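Local atomic coordinates of leucine aminopeptidase 1, chloroplastic (Solanum lycopersicum, PDB entry 5D8N), a protein that removes N-terminal amino acids, preferably leucine, from peptides as a magnesium-dependent homohexameric aminopeptidase of the M17 family, and also acts as a protein-folding chaperone. Residues 169-174 with 219-224; 500-505 with 515-520. The protein carries 1 engineered substitution. One frame throughout, in Å; residues are numbered along the deposited sequence. Where two conformers were deposited one is given.

In the fold
Contacts 1 and 2 are both buried in the chain, with centres 15 Å apart and nearest atoms about 6 Å apart, so they do not touch. Contact 1 lies farther from the chain's centre and joins the loop after helix 152-170 to the C-terminal end of helix 197-221; it is small and polar, one amide-carboxylate hydrogen bond beside a magnesium site. Contact 2 lies deeper, within the catalytic domain, where the end of strand 496-501 and the loop after it meet the loop leading into helix 519-527; there, apolar groups pack against a tyrosine ring and a threonine hydroxyl holds a backbone carbonyl. They share no helix or strand.

Contact 1: residues 169-174 with 219-224; sequences GSFEDN and LVNAPA. With MG (magnesium ion), chain H.
Asn221 donates from ND2 to Asp173 OD2 at 3.0 Å, the one hydrogen bond between 169-174 and 219-224. It is fairly straight, 162° at the hydrogen, with the oxygen close to the amide plane and accepting the N-H on its anti lone pair. With CG anti to the backbone N (chi1 -165°), the Asp173 carboxylate extends to the amide. The carboxylate and amide planes are turned 41° apart, and the two side chains run alongside each other, pointing opposite ways, with Asn221 CB 3.3 Å from Asp173 OD2. The edge of the Phe171 ring faces the same amide, CE2 lying 4.3 Å from Asn221 ND2.

Further out, Arg175 forms a salt bridge with Asp173 OD2. The Asn221 amide is gripped from a third element as well, its OD1 by Ala514 N and its ND2 by Asn513 OD1, which fixes its rotation. Replacing Asp173 with an alanine would probably leave Arg175 without this carboxylate partner and cost the Asn221 amide its link to the 169-174 loop. Val220 O at 2.3 Å and Ala222 O at 2.1 Å bind a magnesium ion whose other four ligands are waters.

The bond ties a loop of the N-terminal domain sequence to the end of helix 197-221, in the catalytic-domain sequence, while Phe171 packs back on Ile214 of that helix and Leu219 rests against helix 327-342.

Contact 2: residues 500-505 with 515-520; sequences LDVAGP and TGYGVS
The Tyr517 ring packs with one face against Pro505, where the end of strand 496-501 and the loop after it meet the loop leading into helix 519-527. The backbone N of Tyr517 closes an ST turn on Thr515 OG1 (3.0 Å). This is part of the catalytic domain of the M17 aminopeptidase family, and Val502 lies about 7 Å, side chain to side chain, from the magnesium ligand Lys300.

From the backbone outward, Tyr517 CB lies 3.5 Å from Pro505 O. With CG anti to the backbone N (chi1 179°), the ring then reaches in among Pro505, Val502 and Leu500. The proline covers one face: Pro505 CG stands 3.8 Å from the Tyr517 ring centroid and only 7° off the normal, a CH-pi contact, while Pro505 CB lies 3.6 Å from Tyr517 CD2. On the other arm of the ring, Tyr517 CE1 approaches Val502 CG1 (3.7 Å) obliquely and has Leu500 CD2 at the ring's edge. At the tip, OH hydrogen-bonds to Lys449 O, giving the hydroxyl of this buried tyrosine a polar partner, and strands 426-429 and 450-452 add Ala426 and Leu450 to the wall.

Gly518, the N-cap of helix 519-527, has a positive phi (111°) at which a CB would collide with the preceding carbonyl oxygen. The Thr515 hydroxyl serves both segments: besides accepting from Tyr517 N, Thr515 OG1 donates to Pro505 O at 2.7 Å, in the carbonyl plane and on a lone pair.

Contact 1: residues 169-174 with 219-224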
ATOM      1  N   GLY A 169     -29.380  26.547 -12.022  1.00 22.22           N
ATOM      2  CA  GLY A 169     -28.315  26.616 -13.000  1.00 22.77           C
ATOM      3  C   GLY A 169     -27.602  27.950 -12.990  1.00 25.81           C
ATOM      4  O   GLY A 169     -26.430  27.997 -13.350  1.00 23.50           O
ATOM      5  N   SER A 170     -28.265  28.998 -12.503  1.00 24.71           N
ATOM      6  CA  SER A 170     -27.666  30.332 -12.427  1.00 25.94           C
ATOM      7  C   SER A 170     -26.889  30.569 -11.152  1.00 27.00           C
ATOM      8  O   SER A 170     -26.201  31.580 -11.048  1.00 25.50           O
ATOM      9  CB  SER A 170     -28.751  31.415 -12.499  1.00 26.44           C
ATOM     10  OG  SER A 170     -29.396  31.320 -13.756  1.00 28.94           O
ATOM     11  N   PHE A 171     -27.023  29.679 -10.173  1.00 25.12           N
ATOM     12  CA  PHE A 171     -26.344  29.879  -8.896  1.00 25.11           C
ATOM     13  C   PHE A 171     -24.842  29.739  -9.079  1.00 26.32           C
ATOM     14  O   PHE A 171     -24.380  28.777  -9.680  1.00 26.10           O
ATOM     15  CB  PHE A 171     -26.833  28.862  -7.877  1.00 24.64           C
ATOM     16  CG  PHE A 171     -26.013  28.819  -6.624  1.00 24.65           C
ATOM     17  CD1 PHE A 171     -26.038  29.875  -5.727  1.00 26.03           C
ATOM     18  CD2 PHE A 171     -25.188  27.748  -6.373  1.00 24.32           C
ATOM     19  CE1 PHE A 171     -25.355  29.800  -4.526  1.00 24.10           C
ATOM     20  CE2 PHE A 171     -24.459  27.693  -5.201  1.00 24.82           C
ATOM     21  CZ  PHE A 171     -24.583  28.699  -4.254  1.00 23.91           C
ATOM     22  N   GLU A 172     -24.083  30.692  -8.556  0.55 26.62           N
ATOM     23  CA  GLU A 172     -22.620  30.606  -8.555  0.55 28.91           C
ATOM     24  C   GLU A 172     -22.127  31.093  -7.191  0.55 26.63           C
ATOM     25  O   GLU A 172     -22.548  32.136  -6.709  0.55 27.73           O
ATOM     26  CB  GLU A 172     -21.995  31.455  -9.674  0.55 32.89           C
ATOM     27  CG  GLU A 172     -20.637  30.957 -10.158  0.55 35.94           C
ATOM     28  CD  GLU A 172     -19.902  31.923 -11.094  0.55 39.19           C
ATOM     29  OE1 GLU A 172     -20.010  33.164 -10.955  0.55 36.72           O
ATOM     30  OE2 GLU A 172     -19.128  31.436 -11.946  0.55 37.21           O
ATOM     31  N   ASP A 173     -21.379  30.246  -6.494  1.00 24.65           N
ATOM     32  CA  ASP A 173     -20.951  30.538  -5.148  1.00 20.77           C
ATOM     33  C   ASP A 173     -19.570  31.172  -5.225  1.00 21.35           C
ATOM     34  O   ASP A 173     -18.557  30.482  -5.354  1.00 20.78           O
ATOM     35  CB  ASP A 173     -20.962  29.260  -4.298  1.00 19.55           C
ATOM     36  CG  ASP A 173     -20.873  29.550  -2.808  1.00 21.12           C
ATOM     37  OD1 ASP A 173     -20.535  30.701  -2.453  1.00 23.29           O
ATOM     38  OD2 ASP A 173     -21.039  28.620  -1.976  1.00 22.04           O
ATOM     39  N   ASN A 174     -19.518  32.486  -5.018  1.00 22.60           N
ATOM     40  CA  ASN A 174     -18.276  33.237  -5.090  1.00 22.85           C
ATOM     41  C   ASN A 174     -17.816  33.835  -3.775  1.00 21.32           C
ATOM     42  O   ASN A 174     -17.028  34.781  -3.753  1.00 21.15           O
ATOM     43  CB  ASN A 174     -18.438  34.378  -6.098  1.00 25.65           C
ATOM     44  CG  ASN A 174     -18.584  33.876  -7.508  1.00 26.21           C
ATOM     45  OD1 ASN A 174     -17.860  32.988  -7.947  1.00 28.08           O
ATOM     46  ND2 ASN A 174     -19.597  34.364  -8.188  1.00 29.26           N
ATOM     47  N   LEU A 219     -24.141  25.691   2.468  1.00 18.18           N
ATOM     48  CA  LEU A 219     -23.689  25.129   3.733  1.00 19.52           C
ATOM     49  C   LEU A 219     -22.574  24.114   3.491  1.00 20.44           C
ATOM     50  O   LEU A 219     -21.644  24.020   4.271  1.00 20.54           O
ATOM     51  CB  LEU A 219     -24.853  24.498   4.488  1.00 19.74           C
ATOM     52  CG  LEU A 219     -25.863  25.506   5.031  1.00 21.83           C
ATOM     53  CD1 LEU A 219     -27.050  24.772   5.619  1.00 23.59           C
ATOM     54  CD2 LEU A 219     -25.227  26.397   6.083  1.00 23.23           C
ATOM     55  N   VAL A 220     -22.673  23.373   2.394  1.00 20.14           N
ATOM     56  CA  VAL A 220     -21.692  22.356   2.049  1.00 19.13           C
ATOM     57  C   VAL A 220     -20.461  22.991   1.405  1.00 19.42           C
ATOM     58  O   VAL A 220     -19.363  22.594   1.702  1.00 18.93           O
ATOM     59  CB  VAL A 220     -22.305  21.290   1.115  1.00 18.76           C
ATOM     60  CG1 VAL A 220     -21.262  20.260   0.707  1.00 19.28           C
ATOM     61  CG2 VAL A 220     -23.468  20.582   1.800  1.00 20.30           C
ATOM     62  N   ASN A 221     -20.630  23.852   0.411  1.00 20.22           N
ATOM     63  CA  ASN A 221     -19.493  24.517  -0.181  1.00 19.69           C
ATOM     64  C   ASN A 221     -18.577  25.148   0.861  1.00 20.88           C
ATOM     65  O   ASN A 221     -17.384  25.264   0.636  1.00 23.68           O
ATOM     66  CB  ASN A 221     -19.962  25.611  -1.138  1.00 18.85           C
ATOM     67  CG  ASN A 221     -20.436  25.080  -2.469  1.00 18.98           C
ATOM     68  OD1 ASN A 221     -20.221  23.932  -2.830  1.00 19.60           O
ATOM     69  ND2 ASN A 221     -21.154  25.917  -3.191  1.00 21.33           N
ATOM     70  N   ALA A 222     -19.146  25.787   1.876  1.00 20.29           N
ATOM     71  CA  ALA A 222     -18.347  26.504   2.841  1.00 20.59           C
ATOM     72  C   ALA A 222     -17.457  25.491   3.558  1.00 23.27           C
ATOM     73  O   ALA A 222     -17.902  24.403   3.926  1.00 22.48           O
ATOM     74  CB  ALA A 222     -19.249  27.226   3.824  1.00 20.40           C
ATOM     75  N   PRO A 223     -16.202  25.868   3.809  1.00 22.22           N
ATOM     76  CA  PRO A 223     -15.288  25.006   4.540  1.00 21.42           C
ATOM     77  C   PRO A 223     -15.549  25.045   6.040  1.00 20.35           C
ATOM     78  O   PRO A 223     -16.249  25.934   6.562  1.00 19.33           O
ATOM     79  CB  PRO A 223     -13.941  25.625   4.206  1.00 22.96           C
ATOM     80  CG  PRO A 223     -14.252  27.096   4.183  1.00 23.59           C
ATOM     81  CD  PRO A 223     -15.606  27.187   3.552  1.00 23.59           C
ATOM     82  N   ALA A 224     -14.969  24.068   6.721  1.00 20.16           N
ATOM     83  CA  ALA A 224     -15.180  23.874   8.149  1.00 19.38           C
ATOM     84  C   ALA A 224     -14.696  25.024   9.028  1.00 19.94           C
ATOM     85  O   ALA A 224     -15.148  25.146  10.165  1.00 19.22           O
ATOM     86  CB  ALA A 224     -14.537  22.575   8.583  1.00 19.57           C
TER
HETATM   87 MG    MG H 605     -17.992  22.354   3.487  1.00 50.31          MG
HETATM   88  O   HOH W   1     -19.661  22.522   5.060  1.00 20.87           O
HETATM   89  O   HOH W   2     -16.460  21.917   1.972  1.00 37.76           O
HETATM   90  O   HOH W   3     -16.793  21.733   5.214  1.00 35.73           O
HETATM   91  O   HOH W   4     -18.621  20.289   3.524  1.00 34.02           O

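Contact 2: residues 500-505 with 515-520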
ATOM      1  N   LEU A 500     -31.037   7.313   4.488  1.00 19.25           N
ATOM      2  CA  LEU A 500     -30.579   7.615   3.146  1.00 21.89           C
ATOM      3  C   LEU A 500     -29.089   7.946   3.155  1.00 22.83           C
ATOM      4  O   LEU A 500     -28.659   8.946   3.751  1.00 21.62           O
ATOM      5  CB  LEU A 500     -31.414   8.757   2.585  1.00 27.05           C
ATOM      6  CG  LEU A 500     -31.455   8.891   1.062  1.00 30.72           C
ATOM      7  CD1 LEU A 500     -32.102   7.685   0.399  1.00 29.84           C
ATOM      8  CD2 LEU A 500     -32.169  10.172   0.642  1.00 33.23           C
ATOM      9  N   ASP A 501     -28.297   7.040   2.581  1.00 20.78           N
ATOM     10  CA  ASP A 501     -26.839   7.199   2.487  1.00 19.28           C
ATOM     11  C   ASP A 501     -26.535   7.986   1.209  1.00 18.71           C
ATOM     12  O   ASP A 501     -26.546   7.454   0.085  1.00 19.08           O
ATOM     13  CB  ASP A 501     -26.151   5.824   2.493  1.00 18.88           C
ATOM     14  CG  ASP A 501     -24.643   5.888   2.801  1.00 19.91           C
ATOM     15  OD1 ASP A 501     -24.050   6.984   2.737  1.00 18.51           O
ATOM     16  OD2 ASP A 501     -24.043   4.823   3.130  1.00 20.28           O
ATOM     17  N   VAL A 502     -26.203   9.254   1.401  1.00 18.11           N
ATOM     18  CA  VAL A 502     -26.076  10.236   0.323  1.00 17.50           C
ATOM     19  C   VAL A 502     -24.620  10.655   0.083  1.00 19.38           C
ATOM     20  O   VAL A 502     -24.357  11.704  -0.487  1.00 19.40           O
ATOM     21  CB  VAL A 502     -26.888  11.512   0.633  1.00 18.14           C
ATOM     22  CG1 VAL A 502     -28.370  11.192   0.753  1.00 20.62           C
ATOM     23  CG2 VAL A 502     -26.433  12.200   1.908  1.00 17.81           C
ATOM     24  N   ALA A 503     -23.673   9.817   0.473  1.00 19.50           N
ATOM     25  CA  ALA A 503     -22.266  10.087   0.233  1.00 21.46           C
ATOM     26  C   ALA A 503     -21.949  10.550  -1.179  1.00 23.14           C
ATOM     27  O   ALA A 503     -21.097  11.422  -1.350  1.00 24.92           O
ATOM     28  CB  ALA A 503     -21.411   8.879   0.582  1.00 20.48           C
ATOM     29  N   GLY A 504     -22.570   9.946  -2.188  1.00 20.30           N
ATOM     30  CA  GLY A 504     -22.281  10.338  -3.571  1.00 20.11           C
ATOM     31  C   GLY A 504     -22.938  11.643  -3.954  1.00 19.74           C
ATOM     32  O   GLY A 504     -22.256  12.579  -4.357  1.00 19.55           O
ATOM     33  N   PRO A 505     -24.280  11.669  -4.019  1.00 18.84           N
ATOM     34  CA  PRO A 505     -24.847  12.755  -4.826  1.00 19.63           C
ATOM     35  C   PRO A 505     -24.861  14.154  -4.208  1.00 18.85           C
ATOM     36  O   PRO A 505     -25.221  15.110  -4.911  1.00 18.35           O
ATOM     37  CB  PRO A 505     -26.270  12.282  -5.128  1.00 19.22           C
ATOM     38  CG  PRO A 505     -26.556  11.182  -4.174  1.00 18.01           C
ATOM     39  CD  PRO A 505     -25.245  10.586  -3.771  1.00 18.28           C
ATOM     40  N   THR A 515     -24.365  20.045  -4.309  1.00 20.31           N
ATOM     41  CA  THR A 515     -25.588  19.982  -5.098  1.00 18.88           C
ATOM     42  C   THR A 515     -26.817  20.434  -4.340  1.00 19.48           C
ATOM     43  O   THR A 515     -27.816  20.790  -4.964  1.00 20.99           O
ATOM     44  CB  THR A 515     -25.865  18.546  -5.614  1.00 18.91           C
ATOM     45  OG1 THR A 515     -25.938  17.674  -4.501  1.00 19.07           O
ATOM     46  CG2 THR A 515     -24.743  18.060  -6.549  1.00 18.59           C
ATOM     47  N   GLY A 516     -26.822  20.254  -3.027  1.00 19.21           N
ATOM     48  CA  GLY A 516     -28.023  20.400  -2.226  1.00 19.67           C
ATOM     49  C   GLY A 516     -28.987  19.254  -2.453  1.00 21.65           C
ATOM     50  O   GLY A 516     -30.198  19.386  -2.207  1.00 20.34           O
ATOM     51  N   TYR A 517     -28.449  18.120  -2.907  1.00 19.34           N
ATOM     52  CA  TYR A 517     -29.209  16.891  -3.003  1.00 17.92           C
ATOM     53  C   TYR A 517     -29.993  16.619  -1.733  1.00 17.68           C
ATOM     54  O   TYR A 517     -29.444  16.621  -0.638  1.00 19.55           O
ATOM     55  CB  TYR A 517     -28.294  15.707  -3.321  1.00 18.09           C
ATOM     56  CG  TYR A 517     -29.025  14.391  -3.412  1.00 17.84           C
ATOM     57  CD1 TYR A 517     -29.256  13.618  -2.283  1.00 18.67           C
ATOM     58  CD2 TYR A 517     -29.407  13.874  -4.636  1.00 17.32           C
ATOM     59  CE1 TYR A 517     -30.015  12.461  -2.354  1.00 18.97           C
ATOM     60  CE2 TYR A 517     -30.021  12.641  -4.737  1.00 17.59           C
ATOM     61  CZ  TYR A 517     -30.386  11.969  -3.592  1.00 18.83           C
ATOM     62  OH  TYR A 517     -31.020  10.749  -3.711  1.00 19.40           O
ATOM     63  N   GLY A 518     -31.234  16.195  -1.917  1.00 17.74           N
ATOM     64  CA  GLY A 518     -32.083  15.724  -0.841  1.00 17.56           C
ATOM     65  C   GLY A 518     -33.228  16.690  -0.572  1.00 18.99           C
ATOM     66  O   GLY A 518     -34.289  16.261  -0.094  1.00 19.73           O
ATOM     67  N   VAL A 519     -32.972  17.996  -0.693  1.00 17.17           N
ATOM     68  CA  VAL A 519     -33.946  18.994  -0.265  1.00 17.66           C
ATOM     69  C   VAL A 519     -35.249  18.746  -0.985  1.00 18.43           C
ATOM     70  O   VAL A 519     -36.301  18.652  -0.363  1.00 21.01           O
ATOM     71  CB  VAL A 519     -33.456  20.428  -0.520  1.00 18.37           C
ATOM     72  CG1 VAL A 519     -34.548  21.429  -0.245  1.00 18.28           C
ATOM     73  CG2 VAL A 519     -32.256  20.747   0.352  1.00 18.60           C
ATOM     74  N   SER A 520     -35.209  18.668  -2.302  1.00 18.83           N
ATOM     75  CA  SER A 520     -36.455  18.574  -3.061  1.00 18.79           C
ATOM     76  C   SER A 520     -37.228  17.316  -2.721  1.00 18.67           C
ATOM     77  O   SER A 520     -38.457  17.327  -2.661  1.00 19.75           O
ATOM     78  CB  SER A 520     -36.208  18.691  -4.575  1.00 18.94           C
ATOM     79  OG  SER A 520     -35.300  17.668  -4.992  1.00 20.58           O
TER